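Local coordinates for protein Sec-alkylsulfatase (Pseudomonas sp., PDB 4AXH) that hydrolyses secondary alkyl sulfates enantioselectively with two zinc ions and strict inversion of configuration, giving (S)-alcohols and sulfate, at residues K466-A471 with K495-L500; D503-L508 with M526-G531. All blocks are in the same frame, centred on the assembly; numbering follows the deposited sequence.

How the contacts relate
Contacts 1 and 2 follow one another along the chain and share helix 495-511, whose first turns meet helix 461-474 in contact 1 and whose later turns meet helix 515-529 in contact 2. Their centres are 12 Å apart, on the same side of the chain's centre, and all four segments fall in the alkyl sulfatase dimerisation region. Arg498, on helix 495-511, joins them: its NE lies 2.8 Å from Leu528 O in a weak hydrogen bond. The first contact is mostly apolar, the second mostly ionic. Both lie away from the zinc and sulfate sites; contact 1 is about 33 Å and contact 2 about 23 Å from the chain's centre, measured between centres.

Contact 1: residues K466-A471 with K495-L500; sequences KQMRAA and KDARAL
Arg469 and Leu500 meet with a methyl group over a flat cation. From CB, the arginine has CG anti to its own carbonyl carbon (chi1 -82°), and CG already touches Leu500 CD2 at 3.9 Å. Beyond it the chain runs extended to NE, crossing the leucine side chain at about a right angle. NE passes the same methyl, and the guanidinium then spreads over it: CD2 stands 3.6 Å from the guanidinium plane, above its centre. CZ and NH1 are each 3.7 Å from CD2, while NH2 also reaches the other branch, CD1, at 4.0 Å. One leucine methyl thus packs against a face of the group, where there are no N-H bonds, and those bonds remain directed outward in its plane. Asp496 lies nearby, but its OD1 is 5.4 Å from Arg469 NH2, too far for a salt bridge.

On the buried side, Met468 lies obliquely against Leu500, its SD 4.0 Å from Leu500 CB. Its chain bends at the last torsion (chi3 -75°), turning CE toward Ala497, whose CB is 4.4 Å away. A flexible, unbranched thioether suits this gap, since the axes of the two short segments come no closer than 10.8 Å. The Ala497 CB points away from segment 466-471, so the methionine end meets the side of that methyl and passes the Ala497 carbonyl oxygen. The two segments run nearly parallel, 19° apart, and helix 477-490, which links them in the chain, supplies Leu483 beside Met468 and Leu487 beside Ala497.

The chemistry is therefore that of an amphipathic boundary: methionine, alanine and leucine make the buried side by dispersion forces, and arginine extends it outward with its hydrocarbon stem and flat face, keeping its charge at the exposed margin.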
ATOM      1  N   LYS A 466     -15.056  34.300  11.015  1.00 69.21           N
ATOM      2  CA  LYS A 466     -16.026  34.448  12.111  1.00 69.22           C
ATOM      3  C   LYS A 466     -16.435  33.055  12.597  1.00 70.84           C
ATOM      4  O   LYS A 466     -16.530  32.829  13.802  1.00 69.01           O
ATOM      5  CB  LYS A 466     -17.270  35.227  11.620  1.00 72.87           C
ATOM      6  CG  LYS A 466     -17.973  36.065  12.695  1.00 88.67           C
ATOM      7  CD  LYS A 466     -19.071  35.309  13.443  1.00 95.57           C
ATOM      8  CE  LYS A 466     -19.529  36.075  14.657  1.00105.29           C
ATOM      9  NZ  LYS A 466     -20.253  35.204  15.620  1.00113.21           N
ATOM     10  N   GLN A 467     -16.664  32.133  11.636  1.00 66.65           N
ATOM     11  CA  GLN A 467     -17.007  30.729  11.850  1.00 66.19           C
ATOM     12  C   GLN A 467     -15.860  29.984  12.526  1.00 68.84           C
ATOM     13  O   GLN A 467     -16.101  29.148  13.396  1.00 68.36           O
ATOM     14  CB  GLN A 467     -17.320  30.055  10.522  1.00 67.47           C
ATOM     15  CG  GLN A 467     -18.658  30.447   9.946  1.00 81.66           C
ATOM     16  CD  GLN A 467     -19.077  29.445   8.922  1.00105.24           C
ATOM     17  OE1 GLN A 467     -19.078  28.236   9.179  1.00101.06           O
ATOM     18  NE2 GLN A 467     -19.437  29.926   7.742  1.00100.74           N
ATOM     19  N   MET A 468     -14.627  30.278  12.110  1.00 64.73           N
ATOM     20  CA  MET A 468     -13.400  29.720  12.653  1.00 65.29           C
ATOM     21  C   MET A 468     -13.290  30.138  14.126  1.00 69.53           C
ATOM     22  O   MET A 468     -12.977  29.296  14.978  1.00 69.75           O
ATOM     23  CB  MET A 468     -12.203  30.292  11.885  1.00 68.22           C
ATOM     24  CG  MET A 468     -11.238  29.268  11.348  1.00 72.48           C
ATOM     25  SD  MET A 468      -9.697  30.024  10.724  1.00 77.24           S
ATOM     26  CE  MET A 468     -10.285  30.722   9.165  1.00 74.17           C
ATOM     27  N   ARG A 469     -13.564  31.439  14.427  1.00 65.04           N
ATOM     28  CA  ARG A 469     -13.501  31.989  15.785  1.00 64.45           C
ATOM     29  C   ARG A 469     -14.523  31.316  16.702  1.00 67.47           C
ATOM     30  O   ARG A 469     -14.212  31.030  17.864  1.00 66.07           O
ATOM     31  CB  ARG A 469     -13.632  33.524  15.789  1.00 63.53           C
ATOM     32  CG  ARG A 469     -12.307  34.242  15.484  1.00 74.91           C
ATOM     33  CD  ARG A 469     -12.248  35.690  15.959  1.00 83.73           C
ATOM     34  NE  ARG A 469     -10.868  36.174  16.109  1.00 92.23           N
ATOM     35  CZ  ARG A 469     -10.160  36.779  15.153  1.00109.02           C
ATOM     36  NH1 ARG A 469     -10.691  36.983  13.950  1.00 97.38           N
ATOM     37  NH2 ARG A 469      -8.914  37.178  15.391  1.00 93.12           N
ATOM     38  N   ALA A 470     -15.718  31.002  16.148  1.00 64.06           N
ATOM     39  CA  ALA A 470     -16.814  30.340  16.861  1.00 63.50           C
ATOM     40  C   ALA A 470     -16.392  28.939  17.273  1.00 67.29           C
ATOM     41  O   ALA A 470     -16.577  28.574  18.436  1.00 65.86           O
ATOM     42  CB  ALA A 470     -18.060  30.284  15.987  1.00 63.91           C
ATOM     43  N   ALA A 471     -15.767  28.183  16.330  1.00 64.46           N
ATOM     44  CA  ALA A 471     -15.249  26.822  16.519  1.00 63.95           C
ATOM     45  C   ALA A 471     -14.224  26.737  17.638  1.00 68.51           C
ATOM     46  O   ALA A 471     -14.270  25.777  18.400  1.00 68.80           O
ATOM     47  CB  ALA A 471     -14.664  26.287  15.224  1.00 64.41           C
ATOM     48  N   LYS A 495      -3.079  36.782   7.446  1.00 69.56           N
ATOM     49  CA  LYS A 495      -2.315  36.575   8.680  1.00 69.72           C
ATOM     50  C   LYS A 495      -3.172  36.242   9.901  1.00 75.34           C
ATOM     51  O   LYS A 495      -2.688  35.602  10.841  1.00 74.77           O
ATOM     52  CB  LYS A 495      -1.334  37.733   8.928  1.00 71.04           C
ATOM     53  CG  LYS A 495      -0.190  37.724   7.908  1.00 85.98           C
ATOM     54  CD  LYS A 495       0.882  38.769   8.113  1.00 92.79           C
ATOM     55  CE  LYS A 495       2.218  38.286   7.588  1.00 94.25           C
ATOM     56  NZ  LYS A 495       2.955  37.469   8.599  1.00 97.06           N
ATOM     57  N   ASP A 496      -4.456  36.644   9.858  1.00 72.62           N
ATOM     58  CA  ASP A 496      -5.463  36.364  10.886  1.00 72.26           C
ATOM     59  C   ASP A 496      -5.879  34.880  10.785  1.00 71.87           C
ATOM     60  O   ASP A 496      -5.926  34.210  11.812  1.00 71.72           O
ATOM     61  CB  ASP A 496      -6.692  37.300  10.738  1.00 75.15           C
ATOM     62  CG  ASP A 496      -6.362  38.779  10.593  1.00 91.93           C
ATOM     63  OD1 ASP A 496      -5.755  39.350  11.530  1.00 93.86           O
ATOM     64  OD2 ASP A 496      -6.731  39.371   9.548  1.00 99.70           O
ATOM     65  N   ALA A 497      -6.130  34.368   9.551  1.00 64.89           N
ATOM     66  CA  ALA A 497      -6.475  32.968   9.258  1.00 64.09           C
ATOM     67  C   ALA A 497      -5.359  32.008   9.692  1.00 67.59           C
ATOM     68  O   ALA A 497      -5.640  30.937  10.237  1.00 68.40           O
ATOM     69  CB  ALA A 497      -6.711  32.796   7.777  1.00 64.61           C
ATOM     70  N   ARG A 498      -4.099  32.400   9.432  1.00 61.47           N
ATOM     71  CA  ARG A 498      -2.893  31.656   9.766  1.00 60.10           C
ATOM     72  C   ARG A 498      -2.742  31.522  11.279  1.00 62.08           C
ATOM     73  O   ARG A 498      -2.542  30.410  11.771  1.00 62.00           O
ATOM     74  CB  ARG A 498      -1.660  32.362   9.202  1.00 59.73           C
ATOM     75  CG  ARG A 498      -1.537  32.332   7.690  1.00 67.12           C
ATOM     76  CD  ARG A 498      -0.372  33.205   7.257  1.00 73.80           C
ATOM     77  NE  ARG A 498       0.921  32.553   7.488  1.00 67.94           N
ATOM     78  CZ  ARG A 498       1.574  31.841   6.577  1.00 71.95           C
ATOM     79  NH1 ARG A 498       1.069  31.690   5.356  1.00 56.15           N
ATOM     80  NH2 ARG A 498       2.742  31.279   6.875  1.00 52.12           N
ATOM     81  N   ALA A 499      -2.844  32.658  12.010  1.00 56.23           N
ATOM     82  CA  ALA A 499      -2.688  32.731  13.465  1.00 54.99           C
ATOM     83  C   ALA A 499      -3.748  31.909  14.175  1.00 58.64           C
ATOM     84  O   ALA A 499      -3.439  31.248  15.165  1.00 58.15           O
ATOM     85  CB  ALA A 499      -2.745  34.178  13.935  1.00 55.29           C
ATOM     86  N   LEU A 500      -4.988  31.932  13.644  1.00 54.35           N
ATOM     87  CA  LEU A 500      -6.130  31.211  14.179  1.00 53.42           C
ATOM     88  C   LEU A 500      -5.955  29.740  13.963  1.00 59.00           C
ATOM     89  O   LEU A 500      -6.018  29.002  14.945  1.00 59.44           O
ATOM     90  CB  LEU A 500      -7.443  31.721  13.563  1.00 52.87           C
ATOM     91  CG  LEU A 500      -8.311  32.725  14.395  1.00 56.68           C
ATOM     92  CD1 LEU A 500      -7.543  33.412  15.524  1.00 56.41           C
ATOM     93  CD2 LEU A 500      -8.967  33.748  13.498  1.00 59.44           C
TER

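Contact 2: residues D503-L508 with M526-G531; sequences DAMEQL and MELRHG
Glu506 carries CG anti to its backbone N (chi1 -178°) and stays extended beyond it, while Arg529, with CG anti to its carbonyl carbon, runs straight from CG to NE; the two long side chains therefore span the gap between helices and meet at about a right angle. The arginine grips the glutamate end-on. NH1 donates to Glu506 OE2 at 2.7 Å and NH2 to OE1 at 3.0 Å, the latter bond nearly straight at 169°. The pairing is not flat: the carboxylate and guanidinium planes are 69° apart, and NH2 meets OE1 from above the carboxylate plane.

NH2 has a second acceptor, Asp503 OD1 at 2.8 Å, approached on the anti side of that carboxylate. A water accepts a weak hydrogen bond from NE. Two carboxylates thus fix the rotation of one buried guanidinium in a salt-bridge network, and its positive charge probably favours their ionised forms. Arginine suits the place because its several N-H groups fan out in one plane. Asp503 OD1 also forms a salt bridge with Lys35, and Glu506 OE2 a hydrogen bond with Ser34, tying the network to the N-terminal loop.

Beside the charges, Met505 CE rests 4.1 Å from Leu528 CD1, an apolar touch between the methionine methyl and a leucine branch, the side chains crossing at about a right angle. The contact joins helix 495-511 to the C-terminal end of helix 515-529 in an antiparallel hairpin of helices. Val481 of helix 477-490 packs on Met505, Pro439 of the second subunit touches the same methionine, and Val659 near the chain's end lies against Leu528.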
ATOM      1  N   ASP A 503      -3.375  28.473  16.251  1.00 48.36           N
ATOM      2  CA  ASP A 503      -3.901  28.456  17.625  1.00 47.74           C
ATOM      3  C   ASP A 503      -4.725  27.199  17.905  1.00 48.26           C
ATOM      4  O   ASP A 503      -4.567  26.587  18.963  1.00 46.73           O
ATOM      5  CB  ASP A 503      -4.736  29.731  17.922  1.00 50.37           C
ATOM      6  CG  ASP A 503      -3.948  31.001  18.289  1.00 66.94           C
ATOM      7  OD1 ASP A 503      -2.719  31.048  18.024  1.00 76.48           O
ATOM      8  OD2 ASP A 503      -4.561  31.942  18.855  1.00 67.50           O
ATOM      9  N   ALA A 504      -5.591  26.815  16.946  1.00 43.28           N
ATOM     10  CA  ALA A 504      -6.458  25.642  17.000  1.00 41.71           C
ATOM     11  C   ALA A 504      -5.650  24.344  16.925  1.00 42.87           C
ATOM     12  O   ALA A 504      -5.963  23.433  17.692  1.00 42.95           O
ATOM     13  CB  ALA A 504      -7.487  25.692  15.892  1.00 42.38           C
ATOM     14  N   MET A 505      -4.606  24.273  16.030  1.00 36.27           N
ATOM     15  CA  MET A 505      -3.659  23.141  15.865  1.00 34.44           C
ATOM     16  C   MET A 505      -2.904  22.914  17.155  1.00 39.03           C
ATOM     17  O   MET A 505      -2.766  21.780  17.590  1.00 39.06           O
ATOM     18  CB  MET A 505      -2.612  23.441  14.791  1.00 35.98           C
ATOM     19  CG  MET A 505      -3.013  23.017  13.416  1.00 38.34           C
ATOM     20  SD  MET A 505      -1.577  22.401  12.518  1.00 41.02           S
ATOM     21  CE  MET A 505      -2.246  22.422  10.855  1.00 37.60           C
ATOM     22  N   GLU A 506      -2.399  24.009  17.756  1.00 35.78           N
ATOM     23  CA  GLU A 506      -1.655  24.054  19.006  1.00 35.79           C
ATOM     24  C   GLU A 506      -2.450  23.418  20.143  1.00 43.02           C
ATOM     25  O   GLU A 506      -1.870  22.659  20.929  1.00 46.62           O
ATOM     26  CB  GLU A 506      -1.333  25.516  19.320  1.00 37.41           C
ATOM     27  CG  GLU A 506      -0.525  25.757  20.578  1.00 50.39           C
ATOM     28  CD  GLU A 506      -0.057  27.189  20.661  1.00 59.36           C
ATOM     29  OE1 GLU A 506      -0.876  28.071  21.015  1.00 43.08           O
ATOM     30  OE2 GLU A 506       1.103  27.438  20.260  1.00 43.82           O
ATOM     31  N   GLN A 507      -3.773  23.720  20.228  1.00 38.14           N
ATOM     32  CA  GLN A 507      -4.709  23.184  21.223  1.00 36.69           C
ATOM     33  C   GLN A 507      -4.890  21.695  20.988  1.00 37.88           C
ATOM     34  O   GLN A 507      -4.923  20.949  21.961  1.00 37.90           O
ATOM     35  CB  GLN A 507      -6.072  23.917  21.191  1.00 38.23           C
ATOM     36  CG  GLN A 507      -6.069  25.380  21.704  1.00 24.07           C
ATOM     37  CD  GLN A 507      -5.562  25.576  23.113  1.00 50.05           C
ATOM     38  OE1 GLN A 507      -6.074  24.994  24.077  1.00 38.14           O
ATOM     39  NE2 GLN A 507      -4.577  26.467  23.270  1.00 58.79           N
ATOM     40  N   LEU A 508      -4.931  21.248  19.699  1.00 33.24           N
ATOM     41  CA  LEU A 508      -5.003  19.827  19.305  1.00 33.19           C
ATOM     42  C   LEU A 508      -3.725  19.083  19.746  1.00 43.96           C
ATOM     43  O   LEU A 508      -3.794  17.906  20.108  1.00 45.60           O
ATOM     44  CB  LEU A 508      -5.223  19.637  17.804  1.00 31.81           C
ATOM     45  CG  LEU A 508      -6.587  20.089  17.244  1.00 35.63           C
ATOM     46  CD1 LEU A 508      -6.573  20.090  15.712  1.00 35.54           C
ATOM     47  CD2 LEU A 508      -7.725  19.220  17.737  1.00 33.19           C
ATOM     48  N   MET A 526       3.878  26.383  14.314  1.00 47.94           N
ATOM     49  CA  MET A 526       5.084  27.187  14.150  1.00 47.16           C
ATOM     50  C   MET A 526       5.190  27.749  12.718  1.00 49.71           C
ATOM     51  O   MET A 526       5.254  28.958  12.561  1.00 50.75           O
ATOM     52  CB  MET A 526       6.312  26.340  14.496  1.00 49.70           C
ATOM     53  CG  MET A 526       7.652  27.028  14.271  1.00 53.81           C
ATOM     54  SD  MET A 526       9.057  25.997  14.851  1.00 58.34           S
ATOM     55  CE  MET A 526       8.964  26.343  16.558  1.00 55.19           C
ATOM     56  N   GLU A 527       5.178  26.893  11.688  1.00 44.30           N
ATOM     57  CA  GLU A 527       5.304  27.333  10.289  1.00 43.54           C
ATOM     58  C   GLU A 527       4.150  28.212   9.807  1.00 50.96           C
ATOM     59  O   GLU A 527       4.355  29.048   8.923  1.00 52.46           O
ATOM     60  CB  GLU A 527       5.498  26.161   9.326  1.00 43.81           C
ATOM     61  CG  GLU A 527       6.797  25.374   9.443  1.00 39.95           C
ATOM     62  CD  GLU A 527       7.008  24.346   8.338  1.00 56.47           C
ATOM     63  OE1 GLU A 527       6.107  24.172   7.481  1.00 66.66           O
ATOM     64  OE2 GLU A 527       8.100  23.737   8.301  1.00 37.57           O
ATOM     65  N   LEU A 528       2.937  28.027  10.378  1.00 47.30           N
ATOM     66  CA  LEU A 528       1.760  28.827  10.013  1.00 45.63           C
ATOM     67  C   LEU A 528       1.985  30.240  10.488  1.00 53.21           C
ATOM     68  O   LEU A 528       1.666  31.190   9.784  1.00 54.86           O
ATOM     69  CB  LEU A 528       0.495  28.267  10.664  1.00 44.04           C
ATOM     70  CG  LEU A 528      -0.224  27.193   9.886  1.00 45.88           C
ATOM     71  CD1 LEU A 528      -1.185  26.433  10.792  1.00 45.26           C
ATOM     72  CD2 LEU A 528      -0.924  27.769   8.623  1.00 42.68           C
ATOM     73  N   ARG A 529       2.574  30.366  11.677  1.00 50.15           N
ATOM     74  CA  ARG A 529       2.901  31.624  12.306  1.00 50.34           C
ATOM     75  C   ARG A 529       4.109  32.290  11.639  1.00 61.40           C
ATOM     76  O   ARG A 529       4.066  33.487  11.361  1.00 63.17           O
ATOM     77  CB  ARG A 529       3.169  31.403  13.799  1.00 44.77           C
ATOM     78  CG  ARG A 529       1.893  31.228  14.603  1.00 46.18           C
ATOM     79  CD  ARG A 529       2.155  30.560  15.929  1.00 52.51           C
ATOM     80  NE  ARG A 529       0.910  30.367  16.674  1.00 61.64           N
ATOM     81  CZ  ARG A 529       0.824  29.760  17.852  1.00 67.81           C
ATOM     82  NH1 ARG A 529       1.914  29.273  18.438  1.00 53.74           N
ATOM     83  NH2 ARG A 529      -0.351  29.631  18.453  1.00 47.37           N
ATOM     84  N   HIS A 530       5.174  31.520  11.375  1.00 60.45           N
ATOM     85  CA  HIS A 530       6.421  32.044  10.832  1.00 61.38           C
ATOM     86  C   HIS A 530       6.746  31.502   9.442  1.00 70.06           C
ATOM     87  O   HIS A 530       6.483  32.184   8.449  1.00 71.03           O
ATOM     88  CB  HIS A 530       7.562  31.873  11.857  1.00 62.14           C
ATOM     89  CG  HIS A 530       7.149  32.246  13.257  1.00 66.23           C
ATOM     90  ND1 HIS A 530       7.065  33.573  13.659  1.00 68.70           N
ATOM     91  CD2 HIS A 530       6.731  31.461  14.277  1.00 68.52           C
ATOM     92  CE1 HIS A 530       6.640  33.547  14.915  1.00 68.17           C
ATOM     93  NE2 HIS A 530       6.420  32.300  15.330  1.00 68.47           N
ATOM     94  N   GLY A 531       7.250  30.278   9.366  1.00 68.78           N
ATOM     95  CA  GLY A 531       7.599  29.647   8.098  1.00 69.44           C
ATOM     96  C   GLY A 531       8.759  28.687   8.231  1.00 77.49           C
ATOM     97  O   GLY A 531       9.162  28.348   9.348  1.00 76.26           O
TER
HETATM   98  O   HOH W   1      -0.748  32.464  16.867  1.00 57.82           O